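PDB 5ZKA: N-acetylneuraminate lyase from Fusobacterium nucleatum subsp. nucleatum ATCC 25586, which belongs to the dihydrodipicolinate synthetase family and folds as a TIM barrel, with parallel strands inside a ring of helices. Local coordinates for residues 162-166 / 189-194; 136-140 / 168-174; 18-22 / 197-201. One frame throughout, in Å; residues are numbered along the deposited sequence.

Contacts 1 and 2 lie in the outer layer of the barrel, about 20 Å from the chain's centre, and contact 3 is buried about 10 Å from it. Contacts 1 and 2, with centres about 15 Å apart, share helix 162-169, and Phe-194 CG packs on Phe-169 CD2 at 3.6 Å. Contact 3 joins the starts of strands 20-24 and 200-201 and the residues just before them, inside the barrel. Lys-197 connects it to both: its O probably accepts a hydrogen bond from Arg-191 NH2 at 2.7 Å, and its NZ probably donates one to Ile-174 O at 2.8 Å. Lys-178, present as the modified lysine KPI, follows strand 174-176 in the chain, between the two helices of contact 1.

Contact 1: 162-166 / 189-194; sequences LSQFG and RVRKAF
Phe-194, whose ring reaches across to Gly-166, has its carbonyl O held within its own segment by Arg-191, NH2 donating at 2.9 Å. The oxygen lies practically in the guanidinium plane. The same NH2 also serves Lys-197 O, while NH1 forms a salt bridge with Asp-216, so the arginine ties the end of helix 184-193 to the chain that follows. Phe-194, the first residue past the helix, projects its ring toward helix 162-169, where CZ comes within 3.4 Å of Gly-166 CA, the ring resting on the backbone of the glycine. Ala-193 CB sits over the centre of one ring face, and Phe-169 meets the same ring with planes at about 60°.

Leu-162 is the other main wedge. Its CG stands anti to the backbone N (chi1 -179°), which carries CD1 in among four groups of segment 189-194: Val-190 CG2 at 3.9 Å, CE2 of the Phe-194 ring, approached obliquely at 3.9 Å, Ala-193 CB and the backbone O of Arg-189. Its second methyl, CD2, rests on Arg-189 CB at 3.9 Å. From there the arginine bends away, and its NH1 forms salt bridges to an acidic side chain of another protein chain. Deeper in, the ring of Phe-165 crosses Val-190 at about a right angle, CD2 to CG2 at 4.1 Å.

No hydrogen bond joins the two segments; they meet by apolar packing. Their short axes, 10.5 Å apart and inclined at 39°, run broadly the same way, as do neighbouring helices in the outer layer of a TIM barrel.

Contact 2: 136-140 / 168-174; sequences YETIV and LFENEKI
Glu-137 and Asn-171 run alongside one another, pointing opposite ways, with carboxylate and amide planes turned 71° apart. Asn-171 ND2 donates to Glu-137 OE2 at 2.8 Å, reaching that oxygen on its anti side and somewhat out of the carboxylate plane; the N-H...O angle of 152° is moderately straight. A bend at chi2 brings the glutamate end over from helix 129-143. The same ND2 donates to a water at 3.0 Å, which in turn donates to the backbone O of Glu-137, so a direct and a water-mediated link join these two residues.

The other end of the amide is also fixed. With CG anti to its backbone N (chi1 -168°), Asn-171 turns OD1 back toward its own loop, where it accepts from Lys-173 N at 3.0 Å in an Asx turn. This overlaps the type I beta turn from Asn-171 to Ile-174 that leads into strand 174-176.

Next to the polar pair, Val-140 parts its methyls between two residues of the turn. CG1 lies obliquely against Lys-173 CB at 3.6 Å, while CG2 meets Ile-174 CG1 at about a right angle and 4.1 Å. The lysine chain then extends away to place NZ on Gly-144 O. One helical turn earlier, Tyr-136 CD2 touches Leu-168 CD2 at 4.2 Å, its OH being hydrogen-bonded to Ala-119 O.

A carboxylate thus faces a neutral amide here, and the helix holds the turn by hydrogen bonding and apolar contact; the single N-H from ND2 on OE2 is consistent with a charged Glu-137.

Contact 3: 18-22 / 197-201; sequences MKGIY and KLIFA
Tyr-22 and Phe-200 both set CG anti to the carbonyl carbon and beside the backbone N (chi1 -71° and -66°), which swings their rings toward one another inside the TIM barrel. They belong to strands 20-24 and 200-201, next neighbours but one in the barrel: strand 217-220 runs between them. No backbone hydrogen bond joins the two segments; side chains, with the carbonyl oxygens of Met-18 and Gly-20, make the contact. Tyr-22 CE1 approaches Phe-200 CE1 to 3.7 Å, and the ring planes stand 73° apart with centroids separated by 5.3 Å, an oblique pairing. Tyr-22 also touches Ile-91 of strand 89-93, on another part of the barrel wall.

Just before the strands begin, Met-18 and Leu-198 cross at about a right angle. Leu-198 CD1 lies 4.1 Å from Met-18 CB and 4.2 Å from its SD, the methionine chain being bent at its last torsion. Lys-19 points its CB the other way and adds only a marginal touch through CG. Between Met-18 and Tyr-22 the chain passes through Gly-20, whose backbone angles would jam a CB against the preceding carbonyl O. Gly-20 pairs through its backbone with Asp-216 and Ala-218, stitching strand 20-24 to strand 217-220.

The pieces meet at the backbone O of Met-18. Tyr-22 OH donates to it at 2.6 Å, closing a loop within its own segment, and Met-18 O lies at the edge of the Phe-200 ring, near the ring plane, 3.5 Å from Phe-200 CZ.

Contact 1: 162-166 / 189-194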
loop_
_atom_site.group_PDB
_atom_site.type_symbol
_atom_site.label_atom_id
_atom_site.label_comp_id
_atom_site.label_asym_id
_atom_site.label_seq_id
_atom_site.Cartn_x
_atom_site.Cartn_y
_atom_site.Cartn_z
ATOM N N LEU A 162 -6.828 -0.193 -14.705
ATOM C CA LEU A 162 -7.420 1.140 -14.638
ATOM C C LEU A 162 -8.385 1.383 -15.794
ATOM O O LEU A 162 -9.475 1.933 -15.593
ATOM C CB LEU A 162 -6.321 2.201 -14.609
ATOM C CG LEU A 162 -6.727 3.670 -14.515
ATOM C CD1 LEU A 162 -7.501 3.957 -13.231
ATOM C CD2 LEU A 162 -5.469 4.529 -14.604
ATOM N N SER A 163 -8.017 0.970 -17.010
ATOM C CA SER A 163 -8.929 1.143 -18.144
ATOM C C SER A 163 -10.163 0.257 -18.021
ATOM O O SER A 163 -11.239 0.606 -18.523
ATOM C CB SER A 163 -8.209 0.837 -19.456
ATOM O OG SER A 163 -7.687 -0.481 -19.440
ATOM N N GLN A 164 -10.025 -0.896 -17.370
ATOM C CA GLN A 164 -11.186 -1.748 -17.145
ATOM C C GLN A 164 -12.155 -1.108 -16.149
ATOM O O GLN A 164 -13.373 -1.126 -16.366
ATOM C CB GLN A 164 -10.715 -3.124 -16.684
ATOM C CG GLN A 164 -9.978 -3.875 -17.804
ATOM C CD GLN A 164 -9.395 -5.199 -17.360
ATOM O OE1 GLN A 164 -9.132 -5.418 -16.178
ATOM N NE2 GLN A 164 -9.213 -6.107 -18.316
ATOM N N PHE A 165 -11.642 -0.512 -15.063
ATOM C CA PHE A 165 -12.521 0.258 -14.182
ATOM C C PHE A 165 -13.233 1.358 -14.960
ATOM O O PHE A 165 -14.429 1.602 -14.758
ATOM C CB PHE A 165 -11.735 0.869 -13.016
ATOM C CG PHE A 165 -11.534 -0.062 -11.854
ATOM C CD1 PHE A 165 -12.610 -0.507 -11.096
ATOM C CD2 PHE A 165 -10.257 -0.493 -11.514
ATOM C CE1 PHE A 165 -12.421 -1.367 -10.018
ATOM C CE2 PHE A 165 -10.054 -1.346 -10.437
ATOM C CZ PHE A 165 -11.147 -1.792 -9.688
ATOM N N GLY A 166 -12.515 2.033 -15.860
ATOM C CA GLY A 166 -13.144 3.062 -16.675
ATOM C C GLY A 166 -14.306 2.548 -17.497
ATOM O O GLY A 166 -15.327 3.227 -17.630
ATOM N N ARG A 189 -4.576 6.100 -8.641
ATOM C CA ARG A 189 -4.941 6.307 -10.046
ATOM C C ARG A 189 -6.453 6.243 -10.244
ATOM O O ARG A 189 -7.014 7.027 -11.015
ATOM C CB ARG A 189 -4.256 5.267 -10.940
ATOM C CG ARG A 189 -2.732 5.405 -11.069
ATOM C CD ARG A 189 -2.352 6.525 -12.036
ATOM N NE ARG A 189 -2.319 7.818 -11.358
ATOM C CZ ARG A 189 -2.301 8.982 -11.992
ATOM N NH1 ARG A 189 -2.307 9.021 -13.319
ATOM N NH2 ARG A 189 -2.289 10.111 -11.301
ATOM N N VAL A 190 -7.124 5.318 -9.554
ATOM C CA VAL A 190 -8.586 5.236 -9.635
ATOM C C VAL A 190 -9.219 6.486 -9.034
ATOM O O VAL A 190 -10.159 7.049 -9.601
ATOM C CB VAL A 190 -9.077 3.955 -8.936
ATOM C CG1 VAL A 190 -10.606 3.942 -8.852
ATOM C CG2 VAL A 190 -8.570 2.722 -9.697
ATOM N N ARG A 191 -8.692 6.952 -7.891
ATOM C CA ARG A 191 -9.211 8.170 -7.271
ATOM C C ARG A 191 -9.092 9.362 -8.207
ATOM O O ARG A 191 -10.025 10.166 -8.323
ATOM C CB ARG A 191 -8.476 8.461 -5.953
ATOM C CG ARG A 191 -8.798 9.831 -5.334
ATOM C CD ARG A 191 -10.165 9.875 -4.626
ATOM N NE ARG A 191 -11.278 9.692 -5.565
ATOM C CZ ARG A 191 -12.496 9.301 -5.211
ATOM N NH1 ARG A 191 -12.768 9.067 -3.929
ATOM N NH2 ARG A 191 -13.439 9.129 -6.145
ATOM N N LYS A 192 -7.948 9.495 -8.889
ATOM C CA LYS A 192 -7.767 10.632 -9.786
ATOM C C LYS A 192 -8.629 10.511 -11.032
ATOM O O LYS A 192 -9.182 11.507 -11.504
ATOM C CB LYS A 192 -6.300 10.779 -10.192
ATOM C CG LYS A 192 -6.035 12.099 -10.928
ATOM C CD LYS A 192 -5.114 11.931 -12.111
ATOM C CE LYS A 192 -5.311 13.057 -13.120
ATOM N NZ LYS A 192 -5.446 14.390 -12.474
ATOM N N ALA A 193 -8.750 9.305 -11.585
ATOM C CA ALA A 193 -9.455 9.142 -12.851
ATOM C C ALA A 193 -10.968 9.258 -12.709
ATOM O O ALA A 193 -11.648 9.596 -13.685
ATOM C CB ALA A 193 -9.110 7.789 -13.468
ATOM N N PHE A 194 -11.513 8.959 -11.534
ATOM C CA PHE A 194 -12.962 8.889 -11.322
ATOM C C PHE A 194 -13.332 9.684 -10.074
ATOM O O PHE A 194 -13.752 9.114 -9.060
ATOM C CB PHE A 194 -13.408 7.430 -11.210
ATOM C CG PHE A 194 -12.808 6.539 -12.273
ATOM C CD1 PHE A 194 -13.199 6.664 -13.604
ATOM C CD2 PHE A 194 -11.851 5.596 -11.948
ATOM C CE1 PHE A 194 -12.639 5.861 -14.591
ATOM C CE2 PHE A 194 -11.284 4.793 -12.927
ATOM C CZ PHE A 194 -11.675 4.925 -14.245
#

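Contact 2: 136-140 / 168-174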
loop_
_atom_site.group_PDB
_atom_site.type_symbol
_atom_site.label_atom_id
_atom_site.label_comp_id
_atom_site.label_asym_id
_atom_site.label_seq_id
_atom_site.Cartn_x
_atom_site.Cartn_y
_atom_site.Cartn_z
ATOM N N TYR A 136 -21.908 -7.293 -14.529
ATOM C CA TYR A 136 -22.268 -6.087 -13.790
ATOM C C TYR A 136 -23.415 -5.351 -14.463
ATOM O O TYR A 136 -24.381 -4.949 -13.805
ATOM C CB TYR A 136 -21.053 -5.177 -13.651
ATOM C CG TYR A 136 -20.140 -5.633 -12.534
ATOM C CD1 TYR A 136 -20.594 -5.659 -11.213
ATOM C CD2 TYR A 136 -18.841 -6.059 -12.797
ATOM C CE1 TYR A 136 -19.766 -6.085 -10.178
ATOM C CE2 TYR A 136 -18.011 -6.483 -11.775
ATOM C CZ TYR A 136 -18.486 -6.495 -10.469
ATOM O OH TYR A 136 -17.685 -6.920 -9.441
ATOM N N GLU A 137 -23.328 -5.165 -15.779
ATOM C CA GLU A 137 -24.370 -4.413 -16.466
ATOM C C GLU A 137 -25.702 -5.137 -16.401
ATOM O O GLU A 137 -26.752 -4.487 -16.342
ATOM C CB GLU A 137 -23.966 -4.153 -17.920
ATOM C CG GLU A 137 -22.611 -3.477 -18.040
ATOM C CD GLU A 137 -22.635 -2.248 -18.914
ATOM O OE1 GLU A 137 -22.368 -2.377 -20.127
ATOM O OE2 GLU A 137 -22.908 -1.153 -18.378
ATOM N N THR A 138 -25.674 -6.472 -16.406
ATOM C CA THR A 138 -26.913 -7.239 -16.349
ATOM C C THR A 138 -27.592 -7.082 -14.993
ATOM O O THR A 138 -28.811 -6.891 -14.919
ATOM C CB THR A 138 -26.633 -8.717 -16.650
ATOM O OG1 THR A 138 -26.170 -8.862 -18.004
ATOM C CG2 THR A 138 -27.878 -9.567 -16.438
ATOM N N ILE A 139 -26.825 -7.158 -13.904
ATOM C CA ILE A 139 -27.440 -6.978 -12.594
ATOM C C ILE A 139 -28.063 -5.594 -12.491
ATOM O O ILE A 139 -29.177 -5.434 -11.976
ATOM C CB ILE A 139 -26.415 -7.227 -11.472
ATOM C CG1 ILE A 139 -25.828 -8.639 -11.594
ATOM C CG2 ILE A 139 -27.079 -7.021 -10.106
ATOM C CD1 ILE A 139 -24.594 -8.889 -10.710
ATOM N N VAL A 140 -27.354 -4.568 -12.970
ATOM C CA VAL A 140 -27.878 -3.203 -12.908
ATOM C C VAL A 140 -29.140 -3.085 -13.752
ATOM O O VAL A 140 -30.187 -2.615 -13.283
ATOM C CB VAL A 140 -26.801 -2.200 -13.358
ATOM C CG1 VAL A 140 -27.396 -0.814 -13.537
ATOM C CG2 VAL A 140 -25.649 -2.179 -12.358
ATOM N N LEU A 168 -16.304 -0.034 -16.778
ATOM C CA LEU A 168 -17.432 -0.244 -15.875
ATOM C C LEU A 168 -18.033 1.083 -15.432
ATOM O O LEU A 168 -19.258 1.247 -15.426
ATOM C CB LEU A 168 -16.990 -1.070 -14.667
ATOM C CG LEU A 168 -16.500 -2.476 -15.026
ATOM C CD1 LEU A 168 -15.951 -3.186 -13.800
ATOM C CD2 LEU A 168 -17.615 -3.300 -15.673
ATOM N N PHE A 169 -17.185 2.058 -15.087
ATOM C CA PHE A 169 -17.681 3.329 -14.574
ATOM C C PHE A 169 -18.360 4.196 -15.631
ATOM O O PHE A 169 -18.906 5.243 -15.260
ATOM C CB PHE A 169 -16.543 4.112 -13.926
ATOM C CG PHE A 169 -16.181 3.633 -12.547
ATOM C CD1 PHE A 169 -17.161 3.230 -11.648
ATOM C CD2 PHE A 169 -14.853 3.610 -12.139
ATOM C CE1 PHE A 169 -16.823 2.808 -10.373
ATOM C CE2 PHE A 169 -14.500 3.185 -10.869
ATOM C CZ PHE A 169 -15.479 2.784 -9.983
ATOM N N GLU A 170 -18.367 3.814 -16.915
ATOM C CA GLU A 170 -19.190 4.555 -17.871
ATOM C C GLU A 170 -20.678 4.372 -17.602
ATOM O O GLU A 170 -21.480 5.227 -17.999
ATOM C CB GLU A 170 -18.873 4.140 -19.313
ATOM C CG GLU A 170 -17.403 3.921 -19.578
ATOM C CD GLU A 170 -17.074 3.664 -21.035
ATOM O OE1 GLU A 170 -15.893 3.844 -21.406
ATOM O OE2 GLU A 170 -17.982 3.282 -21.805
ATOM N N ASN A 171 -21.057 3.282 -16.938
ATOM C CA ASN A 171 -22.436 3.077 -16.510
ATOM C C ASN A 171 -22.746 4.009 -15.336
ATOM O O ASN A 171 -22.116 3.918 -14.276
ATOM C CB ASN A 171 -22.635 1.609 -16.123
ATOM C CG ASN A 171 -24.102 1.230 -15.945
ATOM O OD1 ASN A 171 -24.893 1.981 -15.372
ATOM N ND2 ASN A 171 -24.458 0.033 -16.407
ATOM N N GLU A 172 -23.722 4.907 -15.519
ATOM C CA GLU A 172 -24.016 5.902 -14.489
ATOM C C GLU A 172 -24.543 5.288 -13.195
ATOM O O GLU A 172 -24.510 5.950 -12.152
ATOM C CB GLU A 172 -25.019 6.927 -15.023
ATOM C CG GLU A 172 -26.202 6.305 -15.772
ATOM C CD GLU A 172 -26.036 6.342 -17.287
ATOM O OE1 GLU A 172 -26.607 7.256 -17.922
ATOM O OE2 GLU A 172 -25.338 5.457 -17.840
ATOM N N LYS A 173 -25.034 4.050 -13.227
ATOM C CA LYS A 173 -25.530 3.402 -12.020
ATOM C C LYS A 173 -24.474 2.553 -11.320
ATOM O O LYS A 173 -24.749 2.023 -10.236
ATOM C CB LYS A 173 -26.759 2.540 -12.342
ATOM C CG LYS A 173 -28.033 3.367 -12.543
ATOM C CD LYS A 173 -29.281 2.499 -12.498
ATOM C CE LYS A 173 -30.528 3.332 -12.688
ATOM N NZ LYS A 173 -31.750 2.482 -12.687
ATOM N N ILE A 174 -23.289 2.402 -11.905
ATOM C CA ILE A 174 -22.172 1.763 -11.227
ATOM C C ILE A 174 -21.422 2.892 -10.530
ATOM O O ILE A 174 -20.618 3.592 -11.148
ATOM C CB ILE A 174 -21.288 0.973 -12.192
ATOM C CG1 ILE A 174 -22.088 -0.192 -12.795
ATOM C CG2 ILE A 174 -20.065 0.444 -11.480
ATOM C CD1 ILE A 174 -21.339 -0.984 -13.876
HETATM O O HOH W 1 -26.896 -1.709 -16.880
#

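Contact 3: 18-22 / 197-201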
loop_
_atom_site.group_PDB
_atom_site.type_symbol
_atom_site.label_atom_id
_atom_site.label_comp_id
_atom_site.label_asym_id
_atom_site.label_seq_id
_atom_site.Cartn_x
_atom_site.Cartn_y
_atom_site.Cartn_z
ATOM N N MET A 18 -23.558 8.329 0.971
ATOM C CA MET A 18 -23.122 6.984 1.306
ATOM C C MET A 18 -21.733 6.930 1.929
ATOM O O MET A 18 -21.251 5.831 2.213
ATOM C CB MET A 18 -23.147 6.102 0.061
ATOM C CG MET A 18 -24.525 5.890 -0.514
ATOM S SD MET A 18 -24.461 4.538 -1.696
ATOM C CE MET A 18 -23.657 3.277 -0.705
ATOM N N LYS A 19 -21.078 8.071 2.146
ATOM C CA LYS A 19 -19.731 8.066 2.701
ATOM C C LYS A 19 -19.733 7.510 4.122
ATOM O O LYS A 19 -20.748 7.549 4.820
ATOM C CB LYS A 19 -19.155 9.482 2.719
ATOM C CG LYS A 19 -19.021 10.120 1.351
ATOM C CD LYS A 19 -18.598 11.581 1.450
ATOM C CE LYS A 19 -17.258 11.815 0.767
ATOM N NZ LYS A 19 -16.899 13.263 0.766
ATOM N N GLY A 20 -18.581 6.991 4.551
ATOM C CA GLY A 20 -18.374 6.683 5.954
ATOM C C GLY A 20 -17.958 5.243 6.173
ATOM O O GLY A 20 -17.580 4.521 5.242
ATOM N N ILE A 21 -18.048 4.820 7.434
ATOM C CA ILE A 21 -17.542 3.528 7.888
ATOM C C ILE A 21 -18.686 2.516 7.894
ATOM O O ILE A 21 -19.693 2.720 8.577
ATOM C CB ILE A 21 -16.922 3.650 9.287
ATOM C CG1 ILE A 21 -15.842 4.738 9.309
ATOM C CG2 ILE A 21 -16.392 2.315 9.758
ATOM C CD1 ILE A 21 -14.642 4.425 8.458
ATOM N N TYR A 22 -18.525 1.426 7.140
ATOM C CA TYR A 22 -19.506 0.343 7.052
ATOM C C TYR A 22 -18.954 -0.918 7.707
ATOM O O TYR A 22 -17.862 -1.371 7.352
ATOM C CB TYR A 22 -19.833 -0.003 5.592
ATOM C CG TYR A 22 -20.641 1.014 4.824
ATOM C CD1 TYR A 22 -20.115 2.264 4.532
ATOM C CD2 TYR A 22 -21.906 0.698 4.335
ATOM C CE1 TYR A 22 -20.841 3.196 3.822
ATOM C CE2 TYR A 22 -22.642 1.621 3.611
ATOM C CZ TYR A 22 -22.095 2.865 3.351
ATOM O OH TYR A 22 -22.800 3.796 2.640
ATOM N N LYS A 197 -16.919 9.070 -8.435
ATOM C CA LYS A 197 -17.337 7.760 -7.951
ATOM C C LYS A 197 -16.912 7.571 -6.498
ATOM O O LYS A 197 -15.997 8.237 -5.999
ATOM C CB LYS A 197 -16.749 6.640 -8.825
ATOM C CG LYS A 197 -17.104 6.750 -10.307
ATOM C CD LYS A 197 -18.545 6.323 -10.612
ATOM C CE LYS A 197 -18.896 6.594 -12.071
ATOM N NZ LYS A 197 -20.242 6.052 -12.462
ATOM N N LEU A 198 -17.595 6.656 -5.813
ATOM C CA LEU A 198 -17.254 6.327 -4.433
ATOM C C LEU A 198 -16.173 5.261 -4.410
ATOM O O LEU A 198 -16.253 4.270 -5.131
ATOM C CB LEU A 198 -18.475 5.807 -3.675
ATOM C CG LEU A 198 -19.642 6.787 -3.573
ATOM C CD1 LEU A 198 -20.924 6.020 -3.334
ATOM C CD2 LEU A 198 -19.376 7.753 -2.423
ATOM N N ILE A 199 -15.174 5.440 -3.554
ATOM C CA ILE A 199 -14.187 4.398 -3.313
ATOM C C ILE A 199 -14.205 4.067 -1.830
ATOM O O ILE A 199 -13.980 4.947 -0.992
ATOM C CB ILE A 199 -12.778 4.824 -3.734
ATOM C CG1 ILE A 199 -12.767 5.293 -5.184
ATOM C CG2 ILE A 199 -11.808 3.666 -3.487
ATOM C CD1 ILE A 199 -11.436 5.908 -5.580
ATOM N N PHE A 200 -14.444 2.797 -1.512
ATOM C CA PHE A 200 -14.433 2.299 -0.144
ATOM C C PHE A 200 -13.216 1.419 0.087
ATOM O O PHE A 200 -13.010 0.439 -0.631
ATOM C CB PHE A 200 -15.702 1.505 0.145
ATOM C CG PHE A 200 -16.931 2.345 0.129
ATOM C CD1 PHE A 200 -17.243 3.153 1.215
ATOM C CD2 PHE A 200 -17.755 2.368 -0.982
ATOM C CE1 PHE A 200 -18.371 3.944 1.200
ATOM C CE2 PHE A 200 -18.880 3.160 -1.000
ATOM C CZ PHE A 200 -19.188 3.949 0.096
ATOM N N ALA A 201 -12.447 1.727 1.128
ATOM C CA ALA A 201 -11.322 0.874 1.481
ATOM C C ALA A 201 -11.815 -0.437 2.076
ATOM O O ALA A 201 -12.695 -0.438 2.938
ATOM C CB ALA A 201 -10.406 1.591 2.478
#